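Local coordinates for hypothetical protein S4005 (Shigella flexneri 2a, PDB 1Z67) that is of unknown function but belongs to the YidB-like family and carries a homeodomain-like motif, which may point to nucleic-acid binding, at residues 40-45 / 70-75. Sequence-based numbering, arbitrary orientation. Where two conformers were deposited one is given.
Sequences EKLQSG and ESALGT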
ATOM      1  N   GLU A  40      -6.190  10.498   1.556  1.00 18.65           N
ATOM      2  CA  GLU A  40      -6.629  11.575   2.469  1.00 19.51           C
ATOM      3  C   GLU A  40      -5.883  11.522   3.789  1.00 19.89           C
ATOM      4  O   GLU A  40      -5.485  12.579   4.314  1.00 19.64           O
ATOM      5  CB  GLU A  40      -8.135  11.551   2.743  0.50 21.04           C
ATOM      6  CG  GLU A  40      -8.792  12.960   2.911  0.50 24.37           C
ATOM      7  CD  GLU A  40      -8.144  13.895   3.940  0.50 27.78           C
ATOM      8  OE1 GLU A  40      -7.368  14.793   3.545  0.50 30.93           O
ATOM      9  OE2 GLU A  40      -8.428  13.768   5.143  0.50 30.16           O
ATOM     10  N   LYS A  41      -5.621  10.308   4.294  1.00 18.67           N
ATOM     11  CA  LYS A  41      -4.836  10.183   5.526  1.00 19.71           C
ATOM     12  C   LYS A  41      -3.397  10.622   5.362  1.00 19.53           C
ATOM     13  O   LYS A  41      -2.839  11.286   6.250  1.00 19.36           O
ATOM     14  CB  LYS A  41      -4.859   8.771   6.082  1.00 20.03           C
ATOM     15  CG  LYS A  41      -6.171   8.402   6.646  1.00 20.39           C
ATOM     16  CD  LYS A  41      -6.061   7.047   7.287  1.00 25.09           C
ATOM     17  CE  LYS A  41      -7.104   6.925   8.358  1.00 26.08           C
ATOM     18  NZ  LYS A  41      -6.864   5.666   9.038  1.00 24.70           N
ATOM     19  N   LEU A  42      -2.789  10.289   4.218  1.00 18.05           N
ATOM     20  CA  LEU A  42      -1.447  10.763   3.970  1.00 18.79           C
ATOM     21  C   LEU A  42      -1.426  12.294   3.968  1.00 18.92           C
ATOM     22  O   LEU A  42      -0.544  12.922   4.564  1.00 20.60           O
ATOM     23  CB  LEU A  42      -0.951  10.223   2.651  1.00 18.17           C
ATOM     24  CG  LEU A  42      -0.736   8.689   2.634  1.00 16.30           C
ATOM     25  CD1 LEU A  42      -0.369   8.296   1.215  1.00 17.33           C
ATOM     26  CD2 LEU A  42       0.382   8.271   3.560  1.00 19.71           C
ATOM     27  N   GLN A  43      -2.438  12.881   3.341  1.00 19.11           N
ATOM     28  CA  GLN A  43      -2.542  14.337   3.244  1.00 20.48           C
ATOM     29  C   GLN A  43      -2.801  15.026   4.580  1.00 21.13           C
ATOM     30  O   GLN A  43      -2.146  16.036   4.879  1.00 21.94           O
ATOM     31  CB  GLN A  43      -3.605  14.697   2.237  1.00 19.89           C
ATOM     32  CG  GLN A  43      -3.099  14.435   0.811  1.00 22.01           C
ATOM     33  CD  GLN A  43      -4.154  14.536  -0.251  1.00 26.03           C
ATOM     34  OE1 GLN A  43      -5.329  14.332   0.001  1.00 30.25           O
ATOM     35  NE2 GLN A  43      -3.724  14.812  -1.468  1.00 26.68           N
ATOM     36  N   SER A  44      -3.745  14.494   5.358  1.00 21.21           N
ATOM     37  CA  SER A  44      -4.039  15.038   6.699  1.00 22.63           C
ATOM     38  C   SER A  44      -2.877  14.798   7.702  1.00 22.65           C
ATOM     39  O   SER A  44      -2.779  15.485   8.735  1.00 22.87           O
ATOM     40  CB  SER A  44      -5.307  14.391   7.248  0.50 22.80           C
ATOM     41  OG  SER A  44      -6.433  14.715   6.463  0.50 23.64           O
ATOM     42  N   GLY A  45      -1.993  13.841   7.399  1.00 22.74           N
ATOM     43  CA  GLY A  45      -0.926  13.465   8.304  1.00 22.64           C
ATOM     44  C   GLY A  45       0.389  14.130   7.969  1.00 22.84           C
ATOM     45  O   GLY A  45       1.428  13.746   8.535  1.00 24.08           O
ATOM     46  N   GLU A  70       3.039   4.802   9.669  1.00 20.09           N
ATOM     47  CA  GLU A  70       2.221   4.480  10.837  1.00 21.08           C
ATOM     48  C   GLU A  70       1.639   5.770  11.448  1.00 21.99           C
ATOM     49  O   GLU A  70       0.477   5.776  11.842  1.00 21.62           O
ATOM     50  CB  GLU A  70       2.992   3.693  11.882  1.00 21.67           C
ATOM     51  CG  GLU A  70       2.066   3.052  12.920  1.00 24.82           C
ATOM     52  CD  GLU A  70       2.793   2.411  14.105  1.00 28.53           C
ATOM     53  OE1 GLU A  70       4.018   2.147  13.997  1.00 29.76           O
ATOM     54  OE2 GLU A  70       2.133   2.146  15.136  1.00 28.40           O
ATOM     55  N   SER A  71       2.423   6.854  11.432  1.00 21.56           N
ATOM     56  CA  SER A  71       1.989   8.164  11.961  1.00 23.30           C
ATOM     57  C   SER A  71       0.821   8.717  11.157  1.00 22.62           C
ATOM     58  O   SER A  71      -0.154   9.183  11.719  1.00 24.93           O
ATOM     59  CB  SER A  71       3.151   9.159  11.981  1.00 23.51           C
ATOM     60  OG  SER A  71       4.041   8.865  13.046  1.00 27.05           O
ATOM     61  N   ALA A  72       0.912   8.647   9.841  1.00 21.88           N
ATOM     62  CA  ALA A  72      -0.113   9.240   9.000  1.00 21.50           C
ATOM     63  C   ALA A  72      -1.368   8.382   8.878  1.00 21.05           C
ATOM     64  O   ALA A  72      -2.480   8.909   8.866  1.00 20.13           O
ATOM     65  CB  ALA A  72       0.461   9.560   7.625  1.00 20.59           C
ATOM     66  N   LEU A  73      -1.182   7.073   8.754  1.00 20.36           N
ATOM     67  CA  LEU A  73      -2.270   6.139   8.481  1.00 20.58           C
ATOM     68  C   LEU A  73      -2.960   5.681   9.726  1.00 21.16           C
ATOM     69  O   LEU A  73      -4.120   5.244   9.700  1.00 22.38           O
ATOM     70  CB  LEU A  73      -1.772   4.924   7.679  1.00 21.17           C
ATOM     71  CG  LEU A  73      -1.237   5.184   6.272  1.00 20.83           C
ATOM     72  CD1 LEU A  73      -0.857   3.873   5.621  1.00 19.58           C
ATOM     73  CD2 LEU A  73      -2.305   5.924   5.429  1.00 21.56           C
ATOM     74  N   GLY A  74      -2.219   5.774  10.816  1.00 20.11           N
ATOM     75  CA  GLY A  74      -2.669   5.346  12.122  1.00 20.31           C
ATOM     76  C   GLY A  74      -2.207   3.932  12.423  1.00 19.38           C
ATOM     77  O   GLY A  74      -2.121   3.074  11.525  1.00 19.64           O
ATOM     78  N   THR A  75      -1.938   3.685  13.696  1.00 18.65           N
ATOM     79  CA  THR A  75      -1.558   2.347  14.195  1.00 19.17           C
ATOM     80  C   THR A  75      -2.589   1.268  13.942  1.00 19.36           C
ATOM     81  O   THR A  75      -2.246   0.185  13.519  1.00 19.01           O
ATOM     82  CB  THR A  75      -1.237   2.413  15.699  1.00 19.51           C
ATOM     83  OG1 THR A  75      -0.111   3.274  15.888  1.00 22.14           O
ATOM     84  CG2 THR A  75      -0.904   1.023  16.216  1.00 20.94           C
TER
HETATM   85  O   HOH W   1      -3.673  11.445   9.040  1.00 31.12           O
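Lys41 reaches from the last turns of helix 35-44 to the C-terminal end of helix 66-73, where its NZ donates a hydrogen bond of 2.9 Å to Leu73 O. The ammonium approaches this carbonyl with a C=O...N angle of 148°, tilted 26° from the carbonyl plane. Beyond CG the lysine chain is extended, and Lys41 CD passes 3.6 Å from Leu73 O, so the methylenes lie close to the same carbonyl. The ammonium of Lys41 probably also benefits from the partial negative charge at the C-terminal end of helix 66-73, just before the chain turns into helix 75-85. Nearer the backbone, Lys41 CB touches Leu73 CD2 at 3.9 Å. Leu73 has CG anti to its carbonyl carbon (chi1 -64°), and its CD2 branch serves both neighbours, meeting Leu42 CD2 at 4.0 Å where the two leucines cross obliquely. Ala72 directs its CB at the other helix, 4.2 Å from Gly45 CA; Gly45, with no side chain, lets the backbones come close here, its CA 4.4 Å from Ala72 CA. The Lys41 and Ala72 carbonyl oxygens also come near each other, and one water donates to both, bridging the helix ends at 2.8 Å from Ala72 O. On the buried side of the contact, apolar groups take over: Leu42 and Ala72 both pack on Leu47 of the following loop, while Leu42 continues onto Trp54 and Ile104, so that the end of helix 35-44 packs on helices 48-55 and 89-106, and helix 66-73 lies against it and Leu47.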